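Local coordinates for mitogen-activated protein kinase, putative (Map kinase-like protein) (Leishmania major, PDB 3PG1), which probably binds ATP and phosphorylates proteins on serine or threonine, as a member of the MAP kinase family, at residues 221-224 with 225-229; 134-137 with 138-142; 69-72 with 73-77; 15-18 with 19-22. All blocks are in the same frame, centred on the assembly; numbering follows the deposited sequence.

Interaction 1. Residues 221-224 with 225-229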
loop_
_atom_site.group_PDB
_atom_site.type_symbol
_atom_site.label_atom_id
_atom_site.label_comp_id
_atom_site.label_asym_id
_atom_site.label_seq_id
_atom_site.Cartn_x
_atom_site.Cartn_y
_atom_site.Cartn_z
ATOM N N GLY A 221 -8.633 -9.839 -1.246
ATOM C CA GLY A 221 -9.138 -11.188 -1.512
ATOM C C GLY A 221 -8.024 -12.076 -2.061
ATOM O O GLY A 221 -7.923 -13.239 -1.684
ATOM N N CYS A 222 -7.167 -11.516 -2.940
ATOM C CA CYS A 222 -6.005 -12.237 -3.490
ATOM C C CYS A 222 -5.056 -12.580 -2.347
ATOM O O CYS A 222 -4.574 -13.691 -2.282
ATOM C CB CYS A 222 -5.298 -11.396 -4.550
ATOM S SG CYS A 222 -6.227 -11.258 -6.100
ATOM N N VAL A 223 -4.804 -11.618 -1.445
ATOM C CA VAL A 223 -3.916 -11.832 -0.288
ATOM C C VAL A 223 -4.481 -12.917 0.631
ATOM O O VAL A 223 -3.749 -13.827 1.016
ATOM C CB VAL A 223 -3.613 -10.506 0.462
ATOM C CG1 VAL A 223 -2.921 -10.768 1.825
ATOM C CG2 VAL A 223 -2.752 -9.588 -0.411
ATOM N N MET A 224 -5.798 -12.867 0.894
ATOM C CA MET A 224 -6.477 -13.853 1.754
ATOM C C MET A 224 -6.282 -15.284 1.191
ATOM O O MET A 224 -5.811 -16.151 1.913
ATOM C CB MET A 224 -7.965 -13.520 1.875
ATOM C CG MET A 224 -8.665 -14.410 2.876
ATOM S SD MET A 224 -10.251 -13.772 3.397
ATOM C CE MET A 224 -10.887 -15.254 4.271
ATOM N N ALA A 225 -6.636 -15.514 -0.086
ATOM C CA ALA A 225 -6.460 -16.840 -0.748
ATOM C C ALA A 225 -4.994 -17.296 -0.715
ATOM O O ALA A 225 -4.688 -18.479 -0.482
ATOM C CB ALA A 225 -6.956 -16.769 -2.197
ATOM N N GLU A 226 -4.080 -16.343 -0.864
ATOM C CA GLU A 226 -2.660 -16.642 -0.874
ATOM C C GLU A 226 -2.169 -17.116 0.488
ATOM O O GLU A 226 -1.271 -17.949 0.546
ATOM C CB GLU A 226 -1.851 -15.435 -1.340
ATOM C CG GLU A 226 -0.373 -15.763 -1.589
ATOM C CD GLU A 226 0.411 -14.645 -2.245
ATOM O OE1 GLU A 226 -0.196 -13.760 -2.896
ATOM O OE2 GLU A 226 1.643 -14.630 -2.071
ATOM N N MET A 227 -2.746 -16.597 1.581
ATOM C CA MET A 227 -2.303 -17.045 2.904
ATOM C C MET A 227 -2.748 -18.484 3.140
ATOM O O MET A 227 -2.078 -19.204 3.868
ATOM C CB MET A 227 -2.856 -16.120 4.011
ATOM C CG MET A 227 -2.040 -14.851 4.182
ATOM S SD MET A 227 -2.477 -13.894 5.656
ATOM C CE MET A 227 -3.934 -13.187 5.108
ATOM N N PHE A 228 -3.905 -18.885 2.581
ATOM C CA PHE A 228 -4.370 -20.272 2.724
ATOM C C PHE A 228 -3.511 -21.196 1.844
ATOM O O PHE A 228 -3.036 -22.244 2.303
ATOM C CB PHE A 228 -5.837 -20.423 2.294
ATOM C CG PHE A 228 -6.857 -19.987 3.315
ATOM C CD1 PHE A 228 -7.193 -20.817 4.384
ATOM C CD2 PHE A 228 -7.493 -18.745 3.204
ATOM C CE1 PHE A 228 -8.104 -20.394 5.358
ATOM C CE2 PHE A 228 -8.425 -18.330 4.161
ATOM C CZ PHE A 228 -8.743 -19.168 5.222
ATOM N N ASN A 229 -3.348 -20.804 0.569
ATOM C CA ASN A 229 -2.634 -21.574 -0.450
ATOM C C ASN A 229 -1.125 -21.551 -0.358
ATOM O O ASN A 229 -0.488 -22.488 -0.857
ATOM C CB ASN A 229 -3.114 -21.181 -1.855
ATOM C CG ASN A 229 -4.557 -21.558 -2.117
ATOM O OD1 ASN A 229 -5.199 -22.201 -1.295
ATOM N ND2 ASN A 229 -5.132 -21.114 -3.236
HETATM O O HOH W 1 -2.634 -13.967 -4.417
#
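M224 and F228 stand one turn apart on helix 214-229, their side chains running next to each other in the same direction, a worked example of how a buried helix lines its own apolar flank. From M224, CB sits next to the A225 amide because the two residues are bonded, and the contact proper begins at CG. Because CG lies anti to the backbone N (chi1 -173°) and the chain stays extended from there, the thioether runs outward along the phenyl group. M224 CG passes 4.1 Å from F228 CE2, SD stands farther off, and CE closes in again, 3.9 Å from F228 CE2. This methyl meets the ring at its edge and in its plane. One residue earlier the same spacing brings V223 CG1 to 4.2 Å from M227 CE.

Ordinary helical bonds from A225 N, E226 N and M227 N hold the turn; at M224 O the pattern slackens, with weak bonds from M227 N and F228 N. A water donates to C222 O and to E226 OE1, 2.9 Å from each. The helix is buried in the C-lobe core, packing on helices 133-152 and 291-300. The chemistry thus divides it: methionine, valine and phenylalanine give it an apolar flank, while OE1 of the buried E226 is satisfied by a water and the hydroxyl of Y199.

Interaction 2. Residues 134-137 with 138-142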
loop_
_atom_site.group_PDB
_atom_site.type_symbol
_atom_site.label_atom_id
_atom_site.label_comp_id
_atom_site.label_asym_id
_atom_site.label_seq_id
_atom_site.Cartn_x
_atom_site.Cartn_y
_atom_site.Cartn_z
ATOM N N GLN A 134 -6.472 -19.357 12.303
ATOM C CA GLN A 134 -6.613 -18.292 13.317
ATOM C C GLN A 134 -5.721 -17.094 12.950
ATOM O O GLN A 134 -6.147 -15.953 13.105
ATOM C CB GLN A 134 -6.286 -18.802 14.749
ATOM C CG GLN A 134 -7.330 -19.779 15.310
ATOM C CD GLN A 134 -7.298 -21.206 14.744
ATOM O OE1 GLN A 134 -6.355 -21.642 14.050
ATOM N NE2 GLN A 134 -8.347 -21.971 15.036
ATOM N N HIS A 135 -4.500 -17.359 12.444
ATOM C CA HIS A 135 -3.568 -16.299 12.043
ATOM C C HIS A 135 -4.157 -15.565 10.854
ATOM O O HIS A 135 -4.084 -14.334 10.794
ATOM C CB HIS A 135 -2.190 -16.868 11.634
ATOM C CG HIS A 135 -1.348 -17.366 12.758
ATOM N ND1 HIS A 135 -0.667 -18.579 12.667
ATOM C CD2 HIS A 135 -1.110 -16.820 13.972
ATOM C CE1 HIS A 135 -0.032 -18.719 13.812
ATOM N NE2 HIS A 135 -0.268 -17.685 14.633
ATOM N N ILE A 136 -4.738 -16.317 9.893
ATOM C CA ILE A 136 -5.331 -15.702 8.668
ATOM C C ILE A 136 -6.469 -14.757 9.032
ATOM O O ILE A 136 -6.581 -13.682 8.437
ATOM C CB ILE A 136 -5.756 -16.747 7.590
ATOM C CG1 ILE A 136 -4.528 -17.598 7.157
ATOM C CG2 ILE A 136 -6.434 -16.057 6.335
ATOM C CD1 ILE A 136 -4.823 -18.882 6.337
ATOM N N GLN A 137 -7.355 -15.187 9.931
ATOM C CA GLN A 137 -8.504 -14.374 10.316
ATOM C C GLN A 137 -8.017 -13.071 10.965
ATOM O O GLN A 137 -8.517 -11.973 10.671
ATOM C CB GLN A 137 -9.418 -15.181 11.262
ATOM C CG GLN A 137 -10.693 -14.415 11.637
ATOM C CD GLN A 137 -11.274 -14.812 12.985
ATOM O OE1 GLN A 137 -12.489 -14.815 13.183
ATOM N NE2 GLN A 137 -10.437 -15.173 13.930
ATOM N N TYR A 138 -7.025 -13.201 11.854
ATOM C CA TYR A 138 -6.473 -12.046 12.569
ATOM C C TYR A 138 -5.819 -11.051 11.603
ATOM O O TYR A 138 -6.129 -9.858 11.654
ATOM C CB TYR A 138 -5.480 -12.521 13.649
ATOM C CG TYR A 138 -5.016 -11.383 14.522
ATOM C CD1 TYR A 138 -5.817 -10.892 15.548
ATOM C CD2 TYR A 138 -3.769 -10.789 14.324
ATOM C CE1 TYR A 138 -5.375 -9.867 16.382
ATOM C CE2 TYR A 138 -3.314 -9.770 15.160
ATOM C CZ TYR A 138 -4.124 -9.311 16.182
ATOM O OH TYR A 138 -3.738 -8.253 16.951
ATOM N N PHE A 139 -4.894 -11.528 10.759
ATOM C CA PHE A 139 -4.211 -10.693 9.760
ATOM C C PHE A 139 -5.200 -10.001 8.849
ATOM O O PHE A 139 -5.073 -8.801 8.600
ATOM C CB PHE A 139 -3.225 -11.541 8.882
ATOM C CG PHE A 139 -1.985 -12.099 9.559
ATOM C CD1 PHE A 139 -1.425 -11.469 10.665
ATOM C CD2 PHE A 139 -1.391 -13.270 9.104
ATOM C CE1 PHE A 139 -0.292 -12.006 11.302
ATOM C CE2 PHE A 139 -0.259 -13.801 9.739
ATOM C CZ PHE A 139 0.287 -13.163 10.824
ATOM N N MET A 140 -6.180 -10.761 8.310
ATOM C CA MET A 140 -7.204 -10.215 7.402
ATOM C C MET A 140 -8.038 -9.134 8.092
ATOM O O MET A 140 -8.358 -8.126 7.462
ATOM C CB MET A 140 -8.139 -11.328 6.863
ATOM C CG MET A 140 -7.474 -12.201 5.762
ATOM S SD MET A 140 -6.669 -11.197 4.446
ATOM C CE MET A 140 -8.040 -10.227 3.824
ATOM N N TYR A 141 -8.363 -9.338 9.381
ATOM C CA TYR A 141 -9.166 -8.348 10.113
ATOM C C TYR A 141 -8.395 -6.998 10.112
ATOM O O TYR A 141 -8.975 -5.965 9.817
ATOM C CB TYR A 141 -9.507 -8.843 11.560
ATOM C CG TYR A 141 -10.487 -7.933 12.294
ATOM C CD1 TYR A 141 -11.799 -7.775 11.840
ATOM C CD2 TYR A 141 -10.104 -7.234 13.432
ATOM C CE1 TYR A 141 -12.698 -6.923 12.497
ATOM C CE2 TYR A 141 -11.013 -6.420 14.130
ATOM C CZ TYR A 141 -12.299 -6.243 13.635
ATOM O OH TYR A 141 -13.200 -5.417 14.291
ATOM N N HIS A 142 -7.100 -7.036 10.434
ATOM C CA HIS A 142 -6.258 -5.842 10.507
ATOM C C HIS A 142 -5.953 -5.242 9.142
ATOM O O HIS A 142 -5.921 -4.009 8.997
ATOM C CB HIS A 142 -5.001 -6.134 11.333
ATOM C CG HIS A 142 -5.293 -6.280 12.803
ATOM N ND1 HIS A 142 -5.028 -5.253 13.694
ATOM C CD2 HIS A 142 -5.865 -7.303 13.478
ATOM C CE1 HIS A 142 -5.427 -5.689 14.882
ATOM N NE2 HIS A 142 -5.943 -6.914 14.804
#
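Q134 O accepts from Y138 N, H135 O from F139 N, I136 O from M140 N and Q137 O from Y141 N, so the two segments follow each other as regular alpha-helix within the longer helix 133-152. The H135 bond is the straightest of the four, with F139 N 2.9 Å from H135 O and an N-H...O angle of 175°.

That same carbonyl serves a second purpose. F139 turns its ring back over it, CG being anti to its own carbonyl carbon and beside the backbone N (chi1 -69°), so that H135 O faces the ring from one side, 3.3 Å from F139 CG. Farther along the ring, F139 CE2 comes to 4.1 Å from H135 CB. A different kind of pairing joins I136 and M140, which lie alongside each other: the branch methyl I136 CG2 touches M140 CG at 4.0 Å, and the methionine chain then bends at chi2 and chi3, carrying its sulfur away from the isoleucine. A turn further on, H142 swings its imidazole over Y138, with H142 CD2 3.7 Å above the centre of the Y138 ring. Y141 sends its hydroxyl off the helix to D328 OD2 and D325 N.

The three apolar residues look inward. On helix 214-229, I136 reaches F228, F139 reaches M227, and M140 touches M224 and M227, while F139 and H142 also touch I173 of strand 173-175. Q137 and Y141 instead meet L323 and F324, respectively, in the loop that follows helix 311-315.

Interaction 3. Residues 69-72 with 73-77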
loop_
_atom_site.group_PDB
_atom_site.type_symbol
_atom_site.label_atom_id
_atom_site.label_comp_id
_atom_site.label_asym_id
_atom_site.label_seq_id
_atom_site.Cartn_x
_atom_site.Cartn_y
_atom_site.Cartn_z
ATOM N N ASP A 69 12.857 21.581 -7.335
ATOM C CA ASP A 69 12.080 21.407 -8.566
ATOM C C ASP A 69 10.594 21.230 -8.259
ATOM O O ASP A 69 10.234 20.327 -7.506
ATOM C CB ASP A 69 12.605 20.237 -9.418
ATOM C CG ASP A 69 11.726 19.948 -10.622
ATOM O OD1 ASP A 69 11.831 20.690 -11.625
ATOM O OD2 ASP A 69 10.892 19.018 -10.540
ATOM N N SER A 70 9.743 22.061 -8.894
ATOM C CA SER A 70 8.282 22.093 -8.751
ATOM C C SER A 70 7.582 20.728 -8.734
ATOM O O SER A 70 6.888 20.421 -7.761
ATOM C CB SER A 70 7.658 22.989 -9.817
ATOM O OG SER A 70 6.241 22.998 -9.724
ATOM N N PHE A 71 7.752 19.927 -9.808
ATOM C CA PHE A 71 7.113 18.619 -9.961
ATOM C C PHE A 71 7.541 17.602 -8.892
ATOM O O PHE A 71 6.681 17.019 -8.227
ATOM C CB PHE A 71 7.316 18.079 -11.391
ATOM C CG PHE A 71 6.883 16.648 -11.607
ATOM C CD1 PHE A 71 5.546 16.334 -11.821
ATOM C CD2 PHE A 71 7.811 15.614 -11.604
ATOM C CE1 PHE A 71 5.145 15.010 -12.009
ATOM C CE2 PHE A 71 7.410 14.291 -11.790
ATOM C CZ PHE A 71 6.081 13.997 -11.993
ATOM N N LEU A 72 8.860 17.392 -8.741
ATOM C CA LEU A 72 9.437 16.458 -7.766
ATOM C C LEU A 72 9.110 16.862 -6.329
ATOM O O LEU A 72 8.755 15.990 -5.531
ATOM C CB LEU A 72 10.956 16.277 -7.972
ATOM C CG LEU A 72 11.401 15.822 -9.375
ATOM C CD1 LEU A 72 12.913 15.860 -9.512
ATOM C CD2 LEU A 72 10.829 14.452 -9.738
ATOM N N CYS A 73 9.175 18.188 -6.024
ATOM C CA CYS A 73 8.839 18.754 -4.714
ATOM C C CYS A 73 7.387 18.412 -4.366
ATOM O O CYS A 73 7.135 17.902 -3.267
ATOM C CB CYS A 73 9.080 20.260 -4.689
ATOM S SG CYS A 73 8.941 21.013 -3.050
ATOM N N LYS A 74 6.455 18.620 -5.336
ATOM C CA LYS A 74 5.023 18.326 -5.215
ATOM C C LYS A 74 4.771 16.835 -4.968
ATOM O O LYS A 74 3.922 16.493 -4.141
ATOM C CB LYS A 74 4.256 18.810 -6.463
ATOM C CG LYS A 74 2.734 18.812 -6.309
ATOM C CD LYS A 74 2.071 19.949 -7.085
ATOM C CE LYS A 74 1.748 19.630 -8.533
ATOM N NZ LYS A 74 0.546 18.762 -8.668
ATOM N N ARG A 75 5.491 15.959 -5.690
ATOM C CA ARG A 75 5.385 14.508 -5.550
ATOM C C ARG A 75 5.735 14.091 -4.106
ATOM O O ARG A 75 4.983 13.337 -3.490
ATOM C CB ARG A 75 6.301 13.804 -6.568
ATOM C CG ARG A 75 6.468 12.300 -6.329
ATOM C CD ARG A 75 7.509 11.695 -7.253
ATOM N NE ARG A 75 7.039 10.443 -7.846
ATOM C CZ ARG A 75 6.276 10.365 -8.933
ATOM N NH1 ARG A 75 5.882 11.470 -9.560
ATOM N NH2 ARG A 75 5.892 9.184 -9.398
ATOM N N VAL A 76 6.868 14.597 -3.577
ATOM C CA VAL A 76 7.323 14.288 -2.212
ATOM C C VAL A 76 6.387 14.903 -1.143
ATOM O O VAL A 76 6.098 14.244 -0.143
ATOM C CB VAL A 76 8.836 14.603 -1.980
ATOM C CG1 VAL A 76 9.317 14.007 -0.660
ATOM C CG2 VAL A 76 9.686 14.051 -3.117
ATOM N N LEU A 77 5.883 16.142 -1.385
ATOM C CA LEU A 77 4.956 16.818 -0.475
ATOM C C LEU A 77 3.667 15.997 -0.330
ATOM O O LEU A 77 3.177 15.831 0.788
ATOM C CB LEU A 77 4.636 18.255 -0.940
ATOM C CG LEU A 77 3.728 19.069 -0.003
ATOM C CD1 LEU A 77 4.323 19.195 1.396
ATOM C CD2 LEU A 77 3.389 20.418 -0.593
#
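F71 and R75 lie alongside each other on the first turns of helix 70-85. R75 NH1 comes to 3.5 Å from F71 CZ at the far end of the phenyl ring, the ring and guanidinium planes being inclined at 48°. F71 CG is anti to the backbone N (chi1 171°), which swings the ring outward from the helix, where the arginine, leaning back toward the helix start, meets its far end.

The turn that carries F71 is started by D69 as N-cap. Its OD2 accepts from L72 N at 3.2 Å in an almost perfectly straight bond (178°), meeting the donor on the anti side of the carboxylate. Its backbone joins in as well: D69 O receives C73 N at 2.8 Å, and C73 CB comes close to that same oxygen. One turn of helix on, V76 CG2 rests 3.2 Å from L72 O.

The next shell fixes the other flanks. S70 OG is hydrogen-bonded to T344 O, and C73 packs on V346, M349 and F353 of helix 346-360, which L77 meets too at F353. L72 touches Y35, in the glycine-rich turn between strands 25-33 and 36-42, so the start of this helix, the C helix of kinases, sits between that turn and the C-terminal helix.

Interaction 4. Residues 15-18 with 19-22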
loop_
_atom_site.group_PDB
_atom_site.type_symbol
_atom_site.label_atom_id
_atom_site.label_comp_id
_atom_site.label_asym_id
_atom_site.label_seq_id
_atom_site.Cartn_x
_atom_site.Cartn_y
_atom_site.Cartn_z
ATOM N N ALA A 15 26.679 12.402 9.675
ATOM C CA ALA A 15 27.182 13.777 9.838
ATOM C C ALA A 15 26.032 14.790 9.963
ATOM O O ALA A 15 26.025 15.584 10.903
ATOM C CB ALA A 15 28.090 14.145 8.673
ATOM N N GLU A 16 25.035 14.724 9.044
ATOM C CA GLU A 16 23.890 15.640 9.075
ATOM C C GLU A 16 23.077 15.519 10.363
ATOM O O GLU A 16 22.725 16.544 10.951
ATOM C CB GLU A 16 23.008 15.465 7.834
ATOM C CG GLU A 16 23.647 16.044 6.582
ATOM C CD GLU A 16 23.226 15.404 5.270
ATOM O OE1 GLU A 16 22.175 14.722 5.230
ATOM O OE2 GLU A 16 23.949 15.603 4.269
ATOM N N LEU A 17 22.802 14.272 10.812
ATOM C CA LEU A 17 22.060 14.023 12.056
ATOM C C LEU A 17 22.857 14.490 13.287
ATOM O O LEU A 17 22.258 14.930 14.268
ATOM C CB LEU A 17 21.641 12.551 12.189
ATOM C CG LEU A 17 20.551 12.039 11.207
ATOM C CD1 LEU A 17 20.218 10.592 11.484
ATOM C CD2 LEU A 17 19.271 12.862 11.299
ATOM N N HIS A 18 24.195 14.426 13.218
ATOM C CA HIS A 18 25.091 14.880 14.293
ATOM C C HIS A 18 25.029 16.400 14.443
ATOM O O HIS A 18 24.804 16.889 15.550
ATOM C CB HIS A 18 26.536 14.380 14.076
ATOM C CG HIS A 18 26.774 12.984 14.576
ATOM N ND1 HIS A 18 25.824 12.307 15.341
ATOM C CD2 HIS A 18 27.872 12.201 14.460
ATOM C CE1 HIS A 18 26.362 11.134 15.630
ATOM N NE2 HIS A 18 27.593 11.023 15.125
ATOM N N ALA A 19 25.126 17.131 13.308
ATOM C CA ALA A 19 25.008 18.592 13.206
ATOM C C ALA A 19 23.659 19.076 13.786
ATOM O O ALA A 19 23.580 20.171 14.340
ATOM C CB ALA A 19 25.129 19.016 11.745
ATOM N N MET A 20 22.614 18.233 13.670
ATOM C CA MET A 20 21.250 18.486 14.136
ATOM C C MET A 20 20.999 18.133 15.615
ATOM O O MET A 20 19.933 18.484 16.135
ATOM C CB MET A 20 20.263 17.687 13.274
ATOM C CG MET A 20 20.036 18.273 11.907
ATOM S SD MET A 20 18.807 17.317 10.964
ATOM C CE MET A 20 18.674 18.348 9.553
ATOM N N GLN A 21 21.940 17.404 16.277
ATOM C CA GLN A 21 21.796 16.896 17.661
ATOM C C GLN A 21 20.573 15.926 17.752
ATOM O O GLN A 21 19.911 15.831 18.791
ATOM C CB GLN A 21 21.755 18.027 18.724
ATOM C CG GLN A 21 22.950 18.984 18.673
ATOM C CD GLN A 21 23.326 19.618 19.999
ATOM O OE1 GLN A 21 23.726 18.941 20.952
ATOM N NE2 GLN A 21 23.319 20.946 20.058
ATOM N N SER A 22 20.293 15.214 16.629
ATOM C CA SER A 22 19.194 14.252 16.472
ATOM C C SER A 22 19.263 13.107 17.498
ATOM O O SER A 22 20.370 12.729 17.924
ATOM C CB SER A 22 19.159 13.699 15.047
ATOM O OG SER A 22 19.589 12.349 14.966
#
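A19 N donates to A15 O at 3.0 Å in a nearly straight bond, and M20 N to E16 O at 3.2 Å, so the ordinary helical pattern is still in force here. The E16 side chain forms a salt bridge with R53 and a hydrogen bond with Y110 OH. Beyond them the pattern changes: L17 O takes S22 N, with L17 O and S22 N 3.1 Å apart and an N-H...O angle of 160°. Inside it lies a second bond, from Q21 N to H18 O at 3.0 Å, whose donor sits well above the plane of the H18 carbonyl.

The S22 to L17 and Q21 to H18 bonds, together with the positive phi of Q21 (61°), make a Schellman motif, which ends helix 7-19 and turns the chain toward strand 25-33. The same reversal brings S22 back against L17, the pair of positions that often make an apolar contact in this motif; here a serine hydroxyl lies on the leucine. S22 OG lies 3.5 Å from L17 CB and 3.7 Å from L17 CD2, while OG itself is hydrogen-bonded to Y24 N. M20 packs on the helix end differently: its CG, beside the backbone N (chi1 -76°), rests 3.3 Å from E16 O. Further out, L17 and M20 both touch F98 on strand 96-100, and M20 also meets H100 on that strand and Y110 on strand 108-114.

In the fold
Followed from the N terminus, the contacts come in series: interaction 4 ends helix 7-19, interaction 3 opens helix 70-85, and interactions 2 and 1 lie within helices 133-152 and 214-229. Each is confined to neighbouring turns, so none closes a long loop, and none nests in or crosses another. The first two belong to the N-lobe side of the molecule, their centres about 25 Å apart, one against the sheet and the other beside the C-terminal helix. Interactions 1 and 2 touch, with centres about 11 Å apart, and together tie two helices of the C-lobe into one core. Interaction 3 lies about 36 Å, centre to centre, from interaction 1, on the opposite side of the chain's centre.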